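Local coordinates for protein vinylacetyl-CoA Delta-isomerase (Nitrosopumilus maritimus SCM1, PDB 6VJR) that binds FAD and a [4Fe-4S] cluster and probably acts as a 4-hydroxybutyryl-CoA dehydratase with vinylacetyl-CoA Delta-isomerase activity, at residues Q363-S377 and Y440-Q454. Numbering follows the deposited sequence. Where two conformers were deposited one is given.
With FE (Fe (III) ion), chain I; FAD (flavin-adenine dinucleotide), chain F; SF4 (iron/sulfur cluster), chain E.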
ATOM      1  N   GLN A 363     -14.344 -13.888  -4.175  1.00 11.34           N
ATOM      2  CA  GLN A 363     -12.893 -13.814  -4.405  1.00 11.89           C
ATOM      3  C   GLN A 363     -12.356 -12.522  -3.832  1.00 11.58           C
ATOM      4  O   GLN A 363     -11.264 -12.475  -3.259  1.00 12.97           O
ATOM      5  CB  GLN A 363     -12.548 -13.920  -5.883  1.00 11.98           C
ATOM      6  CG  GLN A 363     -13.152 -15.096  -6.619  1.00 13.11           C
ATOM      7  CD  GLN A 363     -12.896 -16.399  -5.933  1.00 14.09           C
ATOM      8  OE1 GLN A 363     -11.777 -16.664  -5.443  1.00 13.68           O
ATOM      9  NE2 GLN A 363     -13.927 -17.236  -5.928  1.00 16.07           N
ATOM     10  N   VAL A 364     -13.093 -11.446  -4.058  1.00 11.95           N
ATOM     11  CA  VAL A 364     -12.689 -10.135  -3.577  1.00 13.45           C
ATOM     12  C   VAL A 364     -12.653 -10.073  -2.047  1.00 13.34           C
ATOM     13  O   VAL A 364     -11.754  -9.512  -1.451  1.00 14.51           O
ATOM     14  CB  VAL A 364     -13.654  -9.104  -4.199  1.00 15.58           C
ATOM     15  CG1 VAL A 364     -13.424  -7.746  -3.557  1.00 17.08           C
ATOM     16  CG2 VAL A 364     -13.531  -9.048  -5.719  1.00 17.94           C
ATOM     17  N   CYS A 365     -13.664 -10.649  -1.386  1.00 11.69           N
ATOM     18  CA  CYS A 365     -13.685 -10.730   0.061  1.00 11.61           C
ATOM     19  C   CYS A 365     -12.409 -11.421   0.554  1.00 11.18           C
ATOM     20  O   CYS A 365     -11.619 -10.886   1.333  1.00 11.22           O
ATOM     21  CB  CYS A 365     -14.926 -11.454   0.535  1.00 11.35           C
ATOM     22  SG  CYS A 365     -15.008 -11.640   2.337  1.00 13.39           S
ATOM     23  N   LYS A 366     -12.181 -12.632   0.094  0.66 11.19           N
ATOM     24  CA  LYS A 366     -11.043 -13.418   0.564  0.66 11.19           C
ATOM     25  C   LYS A 366      -9.721 -12.747   0.189  0.66 10.91           C
ATOM     26  O   LYS A 366      -8.785 -12.762   0.981  0.66 11.46           O
ATOM     27  CB  LYS A 366     -11.161 -14.822  -0.025  0.66 12.54           C
ATOM     28  CG  LYS A 366      -9.837 -15.530  -0.082  0.66 13.10           C
ATOM     29  CD  LYS A 366      -9.319 -16.002   1.264  0.66 15.21           C
ATOM     30  CE  LYS A 366      -8.090 -16.768   1.001  0.66 14.98           C
ATOM     31  NZ  LYS A 366      -7.362 -17.204   2.168  0.66 15.42           N
ATOM     32  N   HIS A 367      -9.621 -12.199  -1.020  1.00 11.10           N
ATOM     33  CA  HIS A 367      -8.341 -11.589  -1.406  1.00 11.24           C
ATOM     34  C   HIS A 367      -7.980 -10.441  -0.476  1.00 11.01           C
ATOM     35  O   HIS A 367      -6.800 -10.286  -0.108  1.00 11.82           O
ATOM     36  CB  HIS A 367      -8.285 -11.258  -2.887  1.00 12.83           C
ATOM     37  CG  HIS A 367      -6.914 -11.344  -3.451  1.00 14.00           C
ATOM     38  ND1 HIS A 367      -6.226 -12.542  -3.443  1.00 14.71           N
ATOM     39  CD2 HIS A 367      -6.081 -10.437  -3.984  1.00 14.76           C
ATOM     40  CE1 HIS A 367      -5.034 -12.338  -4.042  1.00 15.26           C
ATOM     41  NE2 HIS A 367      -4.927 -11.077  -4.357  1.00 14.98           N
ATOM     42  N   ASN A 368      -8.976  -9.625  -0.104  1.00 10.67           N
ATOM     43  CA  ASN A 368      -8.756  -8.590   0.890  1.00 10.77           C
ATOM     44  C   ASN A 368      -8.363  -9.178   2.249  1.00 10.59           C
ATOM     45  O   ASN A 368      -7.560  -8.588   2.983  1.00 11.67           O
ATOM     46  CB  ASN A 368      -9.896  -7.587   0.934  1.00 12.23           C
ATOM     47  CG  ASN A 368      -9.907  -6.711  -0.291  1.00 13.59           C
ATOM     48  OD1 ASN A 368      -8.858  -6.188  -0.709  1.00 15.49           O
ATOM     49  ND2 ASN A 368     -11.072  -6.502  -0.878  1.00 14.78           N
ATOM     50  N   VAL A 369      -9.047 -10.262   2.647  0.60 10.60           N
ATOM     51  CA  VAL A 369      -8.717 -10.978   3.881  0.60 11.11           C
ATOM     52  C   VAL A 369      -7.238 -11.387   3.928  0.60 10.80           C
ATOM     53  O   VAL A 369      -6.641 -11.420   5.007  0.60 11.07           O
ATOM     54  CB  VAL A 369      -9.680 -12.166   4.072  0.60 11.77           C
ATOM     55  CG1 VAL A 369      -9.231 -13.178   5.110  0.60 11.43           C
ATOM     56  CG2 VAL A 369     -11.061 -11.645   4.405  0.60 12.56           C
ATOM     57  N   THR A 370      -6.631 -11.709   2.770  1.00 11.00           N
ATOM     58  CA  THR A 370      -5.220 -12.138   2.728  1.00 10.62           C
ATOM     59  C   THR A 370      -4.263 -10.989   3.055  1.00 10.83           C
ATOM     60  O   THR A 370      -3.075 -11.256   3.321  1.00 11.55           O
ATOM     61  CB  THR A 370      -4.799 -12.826   1.419  1.00 10.45           C
ATOM     62  OG1 THR A 370      -4.656 -11.838   0.391  1.00 11.93           O
ATOM     63  CG2 THR A 370      -5.738 -13.971   1.026  1.00 10.84           C
ATOM     64  N   ARG A 371      -4.776  -9.752   2.994  1.00 10.88           N
ATOM     65  CA  ARG A 371      -3.973  -8.539   3.158  1.00 10.34           C
ATOM     66  C   ARG A 371      -4.262  -7.826   4.485  1.00 11.86           C
ATOM     67  O   ARG A 371      -3.356  -7.513   5.253  1.00 13.03           O
ATOM     68  CB  ARG A 371      -4.265  -7.613   1.967  1.00 11.20           C
ATOM     69  CG  ARG A 371      -3.785  -8.162   0.634  1.00 11.93           C
ATOM     70  CD  ARG A 371      -4.247  -7.330  -0.545  1.00 14.36           C
ATOM     71  NE  ARG A 371      -3.606  -7.771  -1.783  1.00 15.96           N
ATOM     72  CZ  ARG A 371      -3.818  -7.259  -2.985  1.00 16.07           C
ATOM     73  NH1 ARG A 371      -4.675  -6.294  -3.162  1.00 17.62           N
ATOM     74  NH2 ARG A 371      -3.149  -7.702  -4.033  1.00 17.60           N
ATOM     75  N   PHE A 372      -5.523  -7.490   4.707  1.00 10.58           N
ATOM     76  CA  PHE A 372      -5.852  -6.462   5.690  1.00 11.14           C
ATOM     77  C   PHE A 372      -5.608  -6.905   7.137  1.00 11.15           C
ATOM     78  O   PHE A 372      -5.209  -6.061   7.963  1.00 10.96           O
ATOM     79  CB  PHE A 372      -7.256  -5.894   5.529  1.00 11.63           C
ATOM     80  CG  PHE A 372      -7.491  -5.194   4.213  1.00 11.99           C
ATOM     81  CD1 PHE A 372      -6.432  -4.779   3.384  1.00 12.86           C
ATOM     82  CD2 PHE A 372      -8.794  -4.912   3.795  1.00 13.16           C
ATOM     83  CE1 PHE A 372      -6.695  -4.148   2.177  1.00 14.04           C
ATOM     84  CE2 PHE A 372      -9.024  -4.253   2.605  1.00 14.40           C
ATOM     85  CZ  PHE A 372      -7.963  -3.882   1.793  1.00 14.07           C
ATOM     86  N   PRO A 373      -5.895  -8.168   7.560  1.00 11.14           N
ATOM     87  CA  PRO A 373      -5.605  -8.559   8.946  1.00 12.06           C
ATOM     88  C   PRO A 373      -4.162  -8.242   9.337  1.00 10.63           C
ATOM     89  O   PRO A 373      -3.898  -7.913  10.495  1.00 11.03           O
ATOM     90  CB  PRO A 373      -5.974 -10.045   9.009  1.00 13.45           C
ATOM     91  CG  PRO A 373      -7.073 -10.127   7.952  1.00 12.67           C
ATOM     92  CD  PRO A 373      -6.551  -9.264   6.814  1.00 11.97           C
ATOM     93  N   TYR A 374      -3.244  -8.426   8.379  1.00 10.82           N
ATOM     94  CA  TYR A 374      -1.840  -8.151   8.642  1.00 10.75           C
ATOM     95  C   TYR A 374      -1.613  -6.685   8.982  1.00 11.60           C
ATOM     96  O   TYR A 374      -0.800  -6.366   9.844  1.00 13.17           O
ATOM     97  CB  TYR A 374      -0.998  -8.654   7.494  1.00 10.95           C
ATOM     98  CG  TYR A 374      -0.880 -10.171   7.393  1.00 11.18           C
ATOM     99  CD1 TYR A 374      -1.836 -10.917   6.715  1.00 11.75           C
ATOM    100  CD2 TYR A 374       0.158 -10.866   7.983  1.00 11.35           C
ATOM    101  CE1 TYR A 374      -1.741 -12.293   6.604  1.00 12.72           C
ATOM    102  CE2 TYR A 374       0.289 -12.233   7.874  1.00 11.20           C
ATOM    103  CZ  TYR A 374      -0.711 -12.962   7.233  1.00 11.22           C
ATOM    104  OH  TYR A 374      -0.620 -14.304   7.040  1.00 13.15           O
ATOM    105  N   GLU A 375      -2.339  -5.794   8.323  1.00 11.12           N
ATOM    106  CA  GLU A 375      -2.207  -4.372   8.593  1.00 11.43           C
ATOM    107  C   GLU A 375      -2.900  -3.978   9.901  1.00  9.82           C
ATOM    108  O   GLU A 375      -2.436  -3.136  10.700  1.00 11.49           O
ATOM    109  CB  GLU A 375      -2.740  -3.594   7.412  1.00 13.20           C
ATOM    110  CG  GLU A 375      -2.566  -2.070   7.574  1.00 13.88           C
ATOM    111  CD  GLU A 375      -1.175  -1.474   7.748  1.00 16.86           C
ATOM    112  OE1 GLU A 375      -0.205  -2.236   7.672  1.00 17.57           O
ATOM    113  OE2 GLU A 375      -1.052  -0.248   8.029  1.00 18.04           O
ATOM    114  N   ILE A 376      -4.096  -4.553  10.148  1.00 10.71           N
ATOM    115  CA  ILE A 376      -4.792  -4.271  11.391  1.00 11.19           C
ATOM    116  C   ILE A 376      -3.913  -4.690  12.569  1.00 10.08           C
ATOM    117  O   ILE A 376      -3.808  -3.980  13.599  1.00 12.27           O
ATOM    118  CB  ILE A 376      -6.174  -4.959  11.341  1.00 11.71           C
ATOM    119  CG1 ILE A 376      -7.089  -4.369  10.234  1.00 12.51           C
ATOM    120  CG2 ILE A 376      -6.872  -4.862  12.685  1.00 12.82           C
ATOM    121  CD1 ILE A 376      -8.344  -5.162   9.958  1.00 13.67           C
ATOM    122  N   SER A 377      -3.251  -5.836  12.439  0.57 10.09           N
ATOM    123  CA  SER A 377      -2.366  -6.312  13.483  0.57 10.21           C
ATOM    124  C   SER A 377      -1.172  -5.384  13.684  0.57 10.42           C
ATOM    125  O   SER A 377      -0.791  -5.109  14.824  0.57 11.67           O
ATOM    126  CB  SER A 377      -1.903  -7.702  13.157  0.57 11.28           C
ATOM    127  OG  SER A 377      -2.998  -8.590  13.221  0.57 12.29           O
ATOM    128  N   TYR A 440      -6.144 -15.612  12.765  1.00 12.92           N
ATOM    129  CA  TYR A 440      -6.434 -14.277  12.283  1.00 13.29           C
ATOM    130  C   TYR A 440      -5.543 -13.916  11.083  1.00 12.35           C
ATOM    131  O   TYR A 440      -5.977 -13.211  10.174  1.00 13.16           O
ATOM    132  CB  TYR A 440      -6.312 -13.268  13.426  1.00 12.58           C
ATOM    133  CG  TYR A 440      -6.759 -11.871  13.049  1.00 12.26           C
ATOM    134  CD1 TYR A 440      -8.009 -11.633  12.533  1.00 13.23           C
ATOM    135  CD2 TYR A 440      -5.890 -10.803  13.087  1.00 12.50           C
ATOM    136  CE1 TYR A 440      -8.425 -10.367  12.173  1.00 12.29           C
ATOM    137  CE2 TYR A 440      -6.299  -9.528  12.719  1.00 11.92           C
ATOM    138  CZ  TYR A 440      -7.545  -9.305  12.199  1.00 12.19           C
ATOM    139  OH  TYR A 440      -7.949  -8.065  11.802  1.00 12.61           O
ATOM    140  N   LEU A 441      -4.295 -14.356  11.121  1.00 11.91           N
ATOM    141  CA  LEU A 441      -3.329 -14.050  10.083  1.00 11.80           C
ATOM    142  C   LEU A 441      -3.197 -15.207   9.111  1.00 11.59           C
ATOM    143  O   LEU A 441      -3.629 -15.091   7.962  1.00 12.42           O
ATOM    144  CB  LEU A 441      -1.977 -13.614  10.660  1.00 11.82           C
ATOM    145  CG  LEU A 441      -2.011 -12.399  11.569  1.00 12.81           C
ATOM    146  CD1 LEU A 441      -0.589 -12.024  12.025  1.00 15.02           C
ATOM    147  CD2 LEU A 441      -2.686 -11.236  10.898  1.00 13.43           C
ATOM    148  N   THR A 442      -2.595 -16.319   9.535  1.00 12.01           N
ATOM    149  CA  THR A 442      -2.229 -17.323   8.559  1.00 13.36           C
ATOM    150  C   THR A 442      -3.432 -18.047   7.932  1.00 12.60           C
ATOM    151  O   THR A 442      -3.382 -18.391   6.742  1.00 13.27           O
ATOM    152  CB  THR A 442      -1.210 -18.273   9.196  1.00 13.61           C
ATOM    153  OG1 THR A 442      -0.197 -17.518   9.875  1.00 14.37           O
ATOM    154  CG2 THR A 442      -0.512 -19.075   8.112  1.00 14.93           C
ATOM    155  N   GLU A 443      -4.519 -18.275   8.685  1.00 12.73           N
ATOM    156  CA  GLU A 443      -5.682 -18.878   8.070  1.00 13.46           C
ATOM    157  C   GLU A 443      -6.383 -17.863   7.159  1.00 12.33           C
ATOM    158  O   GLU A 443      -6.913 -18.235   6.123  1.00 12.96           O
ATOM    159  CB  GLU A 443      -6.648 -19.429   9.105  1.00 15.76           C
ATOM    160  CG  GLU A 443      -7.529 -20.490   8.464  1.00 19.33           C
ATOM    161  CD  GLU A 443      -8.867 -20.050   7.998  1.00 21.69           C
ATOM    162  OE1 GLU A 443      -9.297 -18.968   8.491  1.00 28.34           O
ATOM    163  OE2 GLU A 443      -9.491 -20.824   7.236  1.00 24.00           O
ATOM    164  N   SER A 444      -6.324 -16.566   7.488  1.00 11.82           N
ATOM    165  CA  SER A 444      -6.779 -15.543   6.551  1.00 11.41           C
ATOM    166  C   SER A 444      -6.025 -15.658   5.225  1.00 11.02           C
ATOM    167  O   SER A 444      -6.563 -15.490   4.134  1.00 12.75           O
ATOM    168  CB  SER A 444      -6.683 -14.138   7.156  1.00 11.04           C
ATOM    169  OG  SER A 444      -7.636 -14.001   8.198  1.00 13.01           O
ATOM    170  N   MET A 445      -4.716 -15.907   5.301  1.00 12.62           N
ATOM    171  CA  MET A 445      -3.890 -16.085   4.123  1.00 12.44           C
ATOM    172  C   MET A 445      -4.265 -17.322   3.300  1.00 12.75           C
ATOM    173  O   MET A 445      -4.393 -17.204   2.075  1.00 12.11           O
ATOM    174  CB  MET A 445      -2.421 -16.184   4.562  1.00 13.71           C
ATOM    175  CG  MET A 445      -1.374 -16.435   3.458  1.00 14.84           C
ATOM    176  SD  MET A 445      -1.364 -15.178   2.190  1.00 14.71           S
ATOM    177  CE  MET A 445      -0.569 -13.824   3.064  1.00 14.75           C
ATOM    178  N   HIS A 446      -4.422 -18.485   3.945  1.00 12.42           N
ATOM    179  CA  HIS A 446      -4.489 -19.765   3.212  1.00 10.96           C
ATOM    180  C   HIS A 446      -5.862 -20.444   3.187  1.00 11.76           C
ATOM    181  O   HIS A 446      -6.104 -21.329   2.381  1.00 12.90           O
ATOM    182  CB  HIS A 446      -3.462 -20.767   3.744  1.00 11.98           C
ATOM    183  CG  HIS A 446      -2.064 -20.361   3.360  1.00 11.47           C
ATOM    184  ND1 HIS A 446      -1.695 -20.274   2.042  1.00 12.00           N
ATOM    185  CD2 HIS A 446      -1.040 -19.926   4.075  1.00 12.40           C
ATOM    186  CE1 HIS A 446      -0.432 -19.867   1.971  1.00 11.28           C
ATOM    187  NE2 HIS A 446       0.008 -19.652   3.213  1.00 13.04           N
ATOM    188  N   GLY A 447      -6.717 -20.087   4.098  1.00 12.71           N
ATOM    189  CA  GLY A 447      -8.018 -20.741   4.171  1.00 13.95           C
ATOM    190  C   GLY A 447      -8.842 -20.595   2.881  1.00 13.63           C
ATOM    191  O   GLY A 447      -8.918 -19.534   2.283  1.00 15.86           O
ATOM    192  N   ALA A 448      -9.407 -21.709   2.399  1.00 16.55           N
ATOM    193  CA  ALA A 448     -10.061 -21.815   1.085  1.00 18.12           C
ATOM    194  C   ALA A 448      -9.147 -21.426  -0.082  1.00 18.66           C
ATOM    195  O   ALA A 448      -9.609 -21.028  -1.163  1.00 21.43           O
ATOM    196  CB  ALA A 448     -11.312 -20.990   1.017  1.00 21.23           C
ATOM    197  N   GLY A 449      -7.858 -21.594   0.124  1.00 15.25           N
ATOM    198  CA  GLY A 449      -6.887 -21.397  -0.929  1.00 15.63           C
ATOM    199  C   GLY A 449      -6.009 -20.173  -0.694  1.00 14.50           C
ATOM    200  O   GLY A 449      -6.426 -19.120  -0.213  1.00 16.73           O
ATOM    201  N   SER A 450      -4.766 -20.325  -1.125  1.00 13.49           N
ATOM    202  CA  SER A 450      -3.775 -19.278  -1.041  1.00 13.43           C
ATOM    203  C   SER A 450      -4.154 -18.115  -1.966  1.00 13.89           C
ATOM    204  O   SER A 450      -4.966 -18.280  -2.892  1.00 13.55           O
ATOM    205  CB  SER A 450      -2.441 -19.828  -1.390  1.00 14.45           C
ATOM    206  OG  SER A 450      -2.095 -20.978  -0.633  1.00 13.89           O
ATOM    207  N   PRO A 451      -3.509 -16.930  -1.859  1.00 13.96           N
ATOM    208  CA  PRO A 451      -3.884 -15.773  -2.659  1.00 13.52           C
ATOM    209  C   PRO A 451      -3.957 -16.058  -4.161  1.00 11.69           C
ATOM    210  O   PRO A 451      -4.861 -15.593  -4.865  1.00 12.75           O
ATOM    211  CB  PRO A 451      -2.801 -14.734  -2.343  1.00 14.44           C
ATOM    212  CG  PRO A 451      -2.452 -15.056  -0.894  1.00 14.86           C
ATOM    213  CD  PRO A 451      -2.619 -16.545  -0.758  1.00 13.77           C
ATOM    214  N   GLN A 452      -3.009 -16.833  -4.682  1.00 12.28           N
ATOM    215  CA  GLN A 452      -2.942 -17.024  -6.124  1.00 13.32           C
ATOM    216  C   GLN A 452      -4.203 -17.714  -6.632  1.00 13.54           C
ATOM    217  O   GLN A 452      -4.620 -17.461  -7.759  1.00 13.18           O
ATOM    218  CB  GLN A 452      -1.684 -17.776  -6.541  1.00 14.30           C
ATOM    219  CG  GLN A 452      -1.468 -17.818  -8.049  1.00 16.19           C
ATOM    220  CD  GLN A 452      -1.159 -16.475  -8.690  1.00 16.96           C
ATOM    221  OE1 GLN A 452      -1.058 -15.385  -8.088  1.00 16.93           O
ATOM    222  NE2 GLN A 452      -1.128 -16.550  -9.995  1.00 23.29           N
ATOM    223  N   ALA A 453      -4.815 -18.551  -5.778  1.00 14.38           N
ATOM    224  CA  ALA A 453      -6.021 -19.267  -6.190  1.00 15.42           C
ATOM    225  C   ALA A 453      -7.170 -18.295  -6.455  1.00 14.90           C
ATOM    226  O   ALA A 453      -7.911 -18.483  -7.414  1.00 14.29           O
ATOM    227  CB  ALA A 453      -6.457 -20.259  -5.134  1.00 15.57           C
ATOM    228  N   GLN A 454      -7.279 -17.238  -5.637  1.00 13.64           N
ATOM    229  CA  GLN A 454      -8.269 -16.204  -5.891  1.00 14.35           C
ATOM    230  C   GLN A 454      -8.005 -15.453  -7.178  1.00 13.40           C
ATOM    231  O   GLN A 454      -8.929 -15.116  -7.917  1.00 14.40           O
ATOM    232  CB  GLN A 454      -8.511 -15.135  -4.825  1.00 16.03           C
ATOM    233  CG  GLN A 454      -9.063 -15.682  -3.541  1.00 17.33           C
ATOM    234  CD  GLN A 454      -7.903 -15.974  -2.639  1.00 17.21           C
ATOM    235  OE1 GLN A 454      -7.164 -15.090  -2.142  1.00 16.32           O
ATOM    236  NE2 GLN A 454      -7.825 -17.254  -2.391  1.00 19.89           N
TER
HETATM  237 FE    FE I 605     -11.261 -21.099   6.454  0.70 18.30          FE
HETATM  238  PA  FAD F 602       0.627 -24.776  -0.742  1.00 12.52           P
HETATM  239  O1A FAD F 602      -0.296 -25.232  -1.796  1.00 14.52           O
HETATM  240  O2A FAD F 602       1.825 -25.597  -0.479  1.00 12.73           O
HETATM  241  O5B FAD F 602       0.909 -23.237  -1.038  1.00 12.22           O
HETATM  242  C5B FAD F 602       2.205 -22.634  -0.802  1.00 11.79           C
HETATM  243  C4B FAD F 602       2.471 -21.638  -1.893  1.00 12.18           C
HETATM  244  O4B FAD F 602       2.730 -22.341  -3.132  1.00 11.88           O
HETATM  245  C3B FAD F 602       1.352 -20.625  -2.202  1.00 11.70           C
HETATM  246  O3B FAD F 602       1.912 -19.353  -2.537  1.00 12.39           O
HETATM  247  C2B FAD F 602       0.665 -21.235  -3.418  1.00 11.35           C
HETATM  248  O2B FAD F 602      -0.062 -20.344  -4.250  1.00 12.02           O
HETATM  249  C1B FAD F 602       1.860 -21.854  -4.146  1.00 11.55           C
HETATM  250  N9A FAD F 602       1.507 -22.994  -4.983  1.00 11.95           N
HETATM  251  C8A FAD F 602       1.064 -24.249  -4.624  1.00 14.16           C
HETATM  252  N7A FAD F 602       0.863 -25.071  -5.623  1.00 14.79           N
HETATM  253  C5A FAD F 602       1.169 -24.303  -6.732  1.00 13.70           C
HETATM  254  C6A FAD F 602       1.154 -24.597  -8.111  1.00 15.68           C
HETATM  255  N6A FAD F 602       0.855 -25.805  -8.590  1.00 16.18           N
HETATM  256  N1A FAD F 602       1.451 -23.593  -8.967  1.00 16.83           N
HETATM  257  C2A FAD F 602       1.791 -22.395  -8.458  1.00 16.04           C
HETATM  258  N3A FAD F 602       1.879 -22.007  -7.187  1.00 15.32           N
HETATM  259  C4A FAD F 602       1.545 -23.013  -6.356  1.00 13.76           C
HETATM  260  N1  FAD F 602      -8.462 -27.196   4.591  1.00 12.63           N
HETATM  261  C2  FAD F 602      -9.499 -28.083   4.756  1.00 13.16           C
HETATM  262  O2  FAD F 602      -9.808 -28.919   3.893  1.00 14.43           O
HETATM  263  N3  FAD F 602     -10.271 -27.995   5.899  1.00 13.52           N
HETATM  264  C4  FAD F 602     -10.093 -27.124   6.935  1.00 12.70           C
HETATM  265  O4  FAD F 602     -10.756 -27.190   7.955  1.00 15.16           O
HETATM  266  C4X FAD F 602      -8.930 -26.262   6.786  1.00 12.87           C
HETATM  267  N5  FAD F 602      -8.655 -25.395   7.766  1.00 13.93           N
HETATM  268  C5X FAD F 602      -7.438 -24.749   7.717  1.00 13.60           C
HETATM  269  C6  FAD F 602      -6.984 -24.008   8.818  1.00 14.24           C
HETATM  270  C7  FAD F 602      -5.745 -23.386   8.821  1.00 14.47           C
HETATM  271  C7M FAD F 602      -5.254 -22.689  10.067  1.00 16.11           C
HETATM  272  C8  FAD F 602      -4.980 -23.369   7.637  1.00 13.55           C
HETATM  273  C8M FAD F 602      -3.688 -22.609   7.576  1.00 14.24           C
HETATM  274  C9  FAD F 602      -5.439 -24.014   6.512  1.00 13.12           C
HETATM  275  C9A FAD F 602      -6.656 -24.740   6.550  1.00 12.51           C
HETATM  276  N10 FAD F 602      -7.088 -25.507   5.469  1.00 13.74           N
HETATM  277  C10 FAD F 602      -8.182 -26.367   5.572  1.00 12.63           C
HETATM  278  C1' FAD F 602      -6.115 -25.698   4.376  1.00 13.86           C
HETATM  279  C2' FAD F 602      -5.997 -24.618   3.328  1.00 13.38           C
HETATM  280  O2' FAD F 602      -7.083 -24.783   2.414  1.00 14.76           O
HETATM  281  C3' FAD F 602      -4.653 -24.746   2.597  1.00 13.30           C
HETATM  282  O3' FAD F 602      -3.662 -24.352   3.527  1.00 12.67           O
HETATM  283  C4' FAD F 602      -4.558 -23.989   1.262  1.00 13.02           C
HETATM  284  O4' FAD F 602      -5.379 -24.613   0.266  1.00 14.00           O
HETATM  285  C5' FAD F 602      -3.137 -23.905   0.737  1.00 12.04           C
HETATM  286  O5' FAD F 602      -2.610 -25.211   0.575  1.00 11.78           O
HETATM  287  P   FAD F 602      -1.267 -25.627   1.243  1.00 12.07           P
HETATM  288  O1P FAD F 602      -1.271 -25.393   2.688  1.00 11.74           O
HETATM  289  O2P FAD F 602      -0.957 -26.978   0.750  1.00 11.77           O
HETATM  290  O3P FAD F 602      -0.142 -24.636   0.676  1.00 11.83           O
HETATM  291 FE1  SF4 E 601     -13.050 -20.361   8.789  0.30 54.23          FE
HETATM  292 FE2  SF4 E 601     -13.391 -18.185  10.432  1.00 67.50          FE
HETATM  293 FE3  SF4 E 601     -13.008 -20.533  11.482  1.00 37.28          FE
HETATM  294 FE4  SF4 E 601     -15.394 -19.946  10.406  1.00 41.57          FE
HETATM  295  S1  SF4 E 601     -14.521 -19.069  12.273  1.00 32.64           S
HETATM  296  S2  SF4 E 601     -14.161 -21.919  10.076  1.00 38.65           S
HETATM  297  S3  SF4 E 601     -14.684 -18.693   8.572  1.00 50.85           S
HETATM  298  S4  SF4 E 601     -11.521 -19.469  10.127  1.00 58.18           S
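K366 drives its ammonium group into the C-terminal end of helix 440-446. NZ donates to S444 O at 2.7 Å and to G447 O at 2.8 Å, and weakly to M445 O. It meets the S444 carbonyl from above its plane, but lies close to the plane of the G447 carbonyl. The chain leaves anti to the backbone N and bends at chi2 (74°), which turns NZ toward the turn. These carbonyls and the helix end probably stabilise its charge. Beside this site, in the conformer given, V369 CG1 lies against S444 CB.

A second polar link joins H367 and Q454. H367 ND1 donates to Q454 OE1 at 3.0 Å, almost straight (175°) and in the ring plane; NE2 bonds R455. The Q454 amide lies across the K366 chain, and its NE2 reaches back to G449 O. A leucine in place of Q454 would probably leave H367 ND1 without its acceptor and G449 O without the amide donor.

The segments belong to the C-terminal helical domain, of the acyl-CoA dehydrogenase clan. Helices 372-377 and 440-446 run nearly antiparallel, at 162°. E443 of the latter helix starts away from segment 363-377. Its OE2 binds the iron with H289 and Y293, and its OE1 pairs with K296. The type II turn H446-G449 and S450 border the FAD.

Mostly apolar packing continues toward S377 and Y440. M445 CE touches Y374 CE1 at 4.0 Å. L441 CD2 covers the centre of one Y374 face. The Y374 hydroxyl bonds Q381 of the second subunit. P373 CB sits over one face of the Y440 ring, 3.8 Å from its centroid, while S377 OG lies at that ring's edge.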